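Local structure of sortase (Actinomyces oris, 5UTT) at residues V125-P130 with R162-A167. The protein is a sortase, probably of class E, and probably a cysteine transpeptidase that anchors surface proteins to the cell wall; this fragment contains its sortase domain. Residues are numbered along the deposited sequence; the frame is centred on the assembly and turned at random.
Sequences VEVIAP and RWIVHA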
ATOM      1  N   VAL A 125     -16.560   2.753  -3.294  1.00 15.13           N
ATOM      2  CA  VAL A 125     -15.413   3.611  -3.013  1.00 16.34           C
ATOM      3  C   VAL A 125     -15.225   3.883  -1.514  1.00 16.31           C
ATOM      4  O   VAL A 125     -14.191   4.432  -1.095  1.00 17.83           O
ATOM      5  CB  VAL A 125     -15.531   4.953  -3.764  1.00 16.80           C
ATOM      6  CG1 VAL A 125     -15.679   4.730  -5.254  1.00 17.26           C
ATOM      7  CG2 VAL A 125     -16.670   5.806  -3.229  1.00 17.54           C
ATOM      8  N   GLU A 126     -16.211   3.520  -0.701  1.00 16.88           N
ATOM      9  CA  GLU A 126     -16.059   3.654   0.763  1.00 16.53           C
ATOM     10  C   GLU A 126     -14.812   2.886   1.284  1.00 15.37           C
ATOM     11  O   GLU A 126     -14.265   3.186   2.342  1.00 14.69           O
ATOM     12  CB  GLU A 126     -17.318   3.171   1.487  1.00 18.27           C
ATOM     13  CG  GLU A 126     -17.567   1.671   1.365  1.00 19.27           C
ATOM     14  CD  GLU A 126     -18.497   1.317   0.222  1.00 20.29           C
ATOM     15  OE1 GLU A 126     -18.748   2.152  -0.694  1.00 19.81           O
ATOM     16  OE2 GLU A 126     -19.020   0.186   0.276  1.00 23.13           O
ATOM     17  N   VAL A 127     -14.347   1.897   0.537  1.00 13.60           N
ATOM     18  CA  VAL A 127     -13.191   1.120   1.009  1.00 12.83           C
ATOM     19  C   VAL A 127     -11.918   1.989   1.083  1.00 12.94           C
ATOM     20  O   VAL A 127     -10.950   1.616   1.751  1.00 12.95           O
ATOM     21  CB  VAL A 127     -12.963  -0.141   0.142  1.00 12.38           C
ATOM     22  CG1 VAL A 127     -14.221  -1.010   0.138  1.00 12.48           C
ATOM     23  CG2 VAL A 127     -12.559   0.232  -1.282  1.00 12.25           C
ATOM     24  N   ILE A 128     -11.889   3.095   0.330  1.00 13.33           N
ATOM     25  CA  ILE A 128     -10.740   4.028   0.329  1.00 13.72           C
ATOM     26  C   ILE A 128     -11.070   5.386   0.970  1.00 14.13           C
ATOM     27  O   ILE A 128     -10.330   6.334   0.859  1.00 14.17           O
ATOM     28  CB  ILE A 128     -10.116   4.205  -1.094  1.00 14.54           C
ATOM     29  CG1 ILE A 128     -11.124   4.771  -2.088  1.00 15.34           C
ATOM     30  CG2 ILE A 128      -9.574   2.866  -1.550  1.00 14.24           C
ATOM     31  CD1 ILE A 128     -10.513   5.319  -3.365  1.00 15.91           C
ATOM     32  N   ALA A 129     -12.175   5.446   1.692  1.00 14.22           N
ATOM     33  CA  ALA A 129     -12.472   6.648   2.455  1.00 14.88           C
ATOM     34  C   ALA A 129     -11.397   6.845   3.528  1.00 14.92           C
ATOM     35  O   ALA A 129     -10.695   5.907   3.909  1.00 13.93           O
ATOM     36  CB  ALA A 129     -13.848   6.537   3.080  1.00 15.13           C
ATOM     37  N   PRO A 130     -11.312   8.064   4.086  1.00 15.78           N
ATOM     38  CA  PRO A 130     -10.347   8.369   5.142  1.00 15.90           C
ATOM     39  C   PRO A 130     -10.422   7.392   6.285  1.00 15.89           C
ATOM     40  O   PRO A 130      -9.390   6.946   6.747  1.00 15.47           O
ATOM     41  CB  PRO A 130     -10.761   9.761   5.586  1.00 16.01           C
ATOM     42  CG  PRO A 130     -11.307  10.381   4.351  1.00 16.29           C
ATOM     43  CD  PRO A 130     -11.972   9.268   3.568  1.00 15.80           C
ATOM     44  N   ARG A 162     -13.056  -6.289  -6.843  1.00 11.53           N
ATOM     45  CA  ARG A 162     -11.776  -5.721  -6.407  1.00 11.40           C
ATOM     46  C   ARG A 162     -11.393  -6.299  -5.043  1.00 11.51           C
ATOM     47  O   ARG A 162     -12.180  -6.227  -4.094  1.00 12.18           O
ATOM     48  CB  ARG A 162     -11.846  -4.174  -6.341  1.00 11.25           C
ATOM     49  CG  ARG A 162     -12.291  -3.490  -7.625  1.00 11.45           C
ATOM     50  CD  ARG A 162     -11.224  -3.623  -8.686  1.00 11.38           C
ATOM     51  NE  ARG A 162     -11.516  -2.820  -9.891  1.00 11.86           N
ATOM     52  CZ  ARG A 162     -12.158  -3.307 -10.931  1.00 12.39           C
ATOM     53  NH1 ARG A 162     -12.616  -4.571 -10.879  1.00 12.49           N
ATOM     54  NH2 ARG A 162     -12.373  -2.546 -12.009  1.00 12.90           N
ATOM     55  N   TRP A 163     -10.189  -6.842  -4.943  1.00 11.08           N
ATOM     56  CA  TRP A 163      -9.646  -7.299  -3.663  1.00 11.11           C
ATOM     57  C   TRP A 163      -8.957  -6.129  -2.963  1.00 10.83           C
ATOM     58  O   TRP A 163      -8.033  -5.497  -3.483  1.00 10.25           O
ATOM     59  CB  TRP A 163      -8.687  -8.463  -3.879  1.00 11.07           C
ATOM     60  CG  TRP A 163      -8.310  -9.156  -2.614  1.00 11.53           C
ATOM     61  CD1 TRP A 163      -7.582  -8.659  -1.554  1.00 11.50           C
ATOM     62  CD2 TRP A 163      -8.535 -10.531  -2.328  1.00 11.55           C
ATOM     63  NE1 TRP A 163      -7.378  -9.649  -0.614  1.00 11.56           N
ATOM     64  CE2 TRP A 163      -7.981 -10.802  -1.066  1.00 11.69           C
ATOM     65  CE3 TRP A 163      -9.208 -11.560  -3.002  1.00 11.78           C
ATOM     66  CZ2 TRP A 163      -8.067 -12.048  -0.498  1.00 11.86           C
ATOM     67  CZ3 TRP A 163      -9.288 -12.787  -2.432  1.00 11.97           C
ATOM     68  CH2 TRP A 163      -8.713 -13.030  -1.194  1.00 12.21           C
ATOM     69  N   ILE A 164      -9.401  -5.863  -1.730  1.00 11.02           N
ATOM     70  CA  ILE A 164      -8.967  -4.701  -0.958  1.00 11.40           C
ATOM     71  C   ILE A 164      -8.305  -5.193   0.326  1.00 11.42           C
ATOM     72  O   ILE A 164      -8.855  -6.019   1.012  1.00 12.29           O
ATOM     73  CB  ILE A 164     -10.142  -3.833  -0.506  1.00 11.73           C
ATOM     74  CG1 ILE A 164     -11.105  -3.555  -1.661  1.00 11.91           C
ATOM     75  CG2 ILE A 164      -9.644  -2.541   0.167  1.00 12.05           C
ATOM     76  CD1 ILE A 164     -10.476  -2.774  -2.786  1.00 11.71           C
ATOM     77  N   VAL A 165      -7.109  -4.689   0.620  1.00 11.10           N
ATOM     78  CA  VAL A 165      -6.455  -4.963   1.916  1.00 11.27           C
ATOM     79  C   VAL A 165      -6.278  -3.673   2.698  1.00 10.99           C
ATOM     80  O   VAL A 165      -5.707  -2.721   2.205  1.00 10.43           O
ATOM     81  CB  VAL A 165      -5.089  -5.682   1.768  1.00 11.37           C
ATOM     82  CG1 VAL A 165      -4.356  -5.858   3.116  1.00 11.50           C
ATOM     83  CG2 VAL A 165      -5.299  -7.025   1.148  1.00 11.51           C
ATOM     84  N   HIS A 166      -6.726  -3.694   3.948  1.00 11.19           N
ATOM     85  CA  HIS A 166      -6.487  -2.561   4.866  1.00 11.76           C
ATOM     86  C   HIS A 166      -5.413  -2.887   5.923  1.00 11.70           C
ATOM     87  O   HIS A 166      -5.407  -3.979   6.475  1.00 11.88           O
ATOM     88  CB  HIS A 166      -7.793  -2.199   5.605  1.00 12.02           C
ATOM     89  CG  HIS A 166      -8.851  -1.621   4.727  1.00 12.30           C
ATOM     90  ND1 HIS A 166     -10.137  -2.118   4.663  1.00 12.79           N
ATOM     91  CD2 HIS A 166      -8.786  -0.635   3.808  1.00 12.45           C
ATOM     92  CE1 HIS A 166     -10.830  -1.416   3.785  1.00 13.14           C
ATOM     93  NE2 HIS A 166     -10.026  -0.523   3.241  1.00 12.85           N
ATOM     94  N   ALA A 167      -4.529  -1.934   6.201  1.00 11.96           N
ATOM     95  CA  ALA A 167      -3.492  -2.076   7.226  1.00 12.38           C
ATOM     96  C   ALA A 167      -3.411  -0.786   8.051  1.00 12.79           C
ATOM     97  O   ALA A 167      -3.400   0.316   7.515  1.00 12.54           O
ATOM     98  CB  ALA A 167      -2.131  -2.450   6.631  1.00 12.53           C
TER
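V127 lies over I164 and H166, two residues from the same face of strand 161-174, and meets them in different ways: its side chain packs on the isoleucine, while its carbonyl oxygen accepts a hydrogen bond from the imidazole. Starting at CB of V127, the first neighbour is CG2 of I164, 4.1 Å away. One branch further out, V127 CG2 approaches CD1 of I164 at 4.0 Å, with I164 CG1 almost as near. The two side chains cross at about a right angle, and the contact is confined to a few carbons at van der Waals distance. I164 can offer both branches because CG2 stands anti to its own backbone N while CG1 (chi1 -48°) lies beside that nitrogen, and the bend at the next bond brings CD1 to V127 CG2.

Two residues along the strand, H166 NE2 donates a hydrogen bond to V127 O, 2.8 Å long and fairly straight at 160°. The oxygen sits at the ring edge, only 12° out of the imidazole plane, and the N-H arrives in the carbonyl plane on a lone pair. E118, T145 and P132 also touch the histidine side chain.

The short 3-10 turn 125-127 belongs to the loop between strands 108-120 and 142-150, and this contact ties that loop down onto the sortase beta-sheet. Within the turn, V125 O and E126 O accept from I128 N and A129 N, whereas V127 O accepts the N-H of H166 on the strand. Donation from NE2 means that this nitrogen carries a hydrogen, and the buried carbonyl is satisfied by a side-chain N-H, beside the V127-I164 apolar contact.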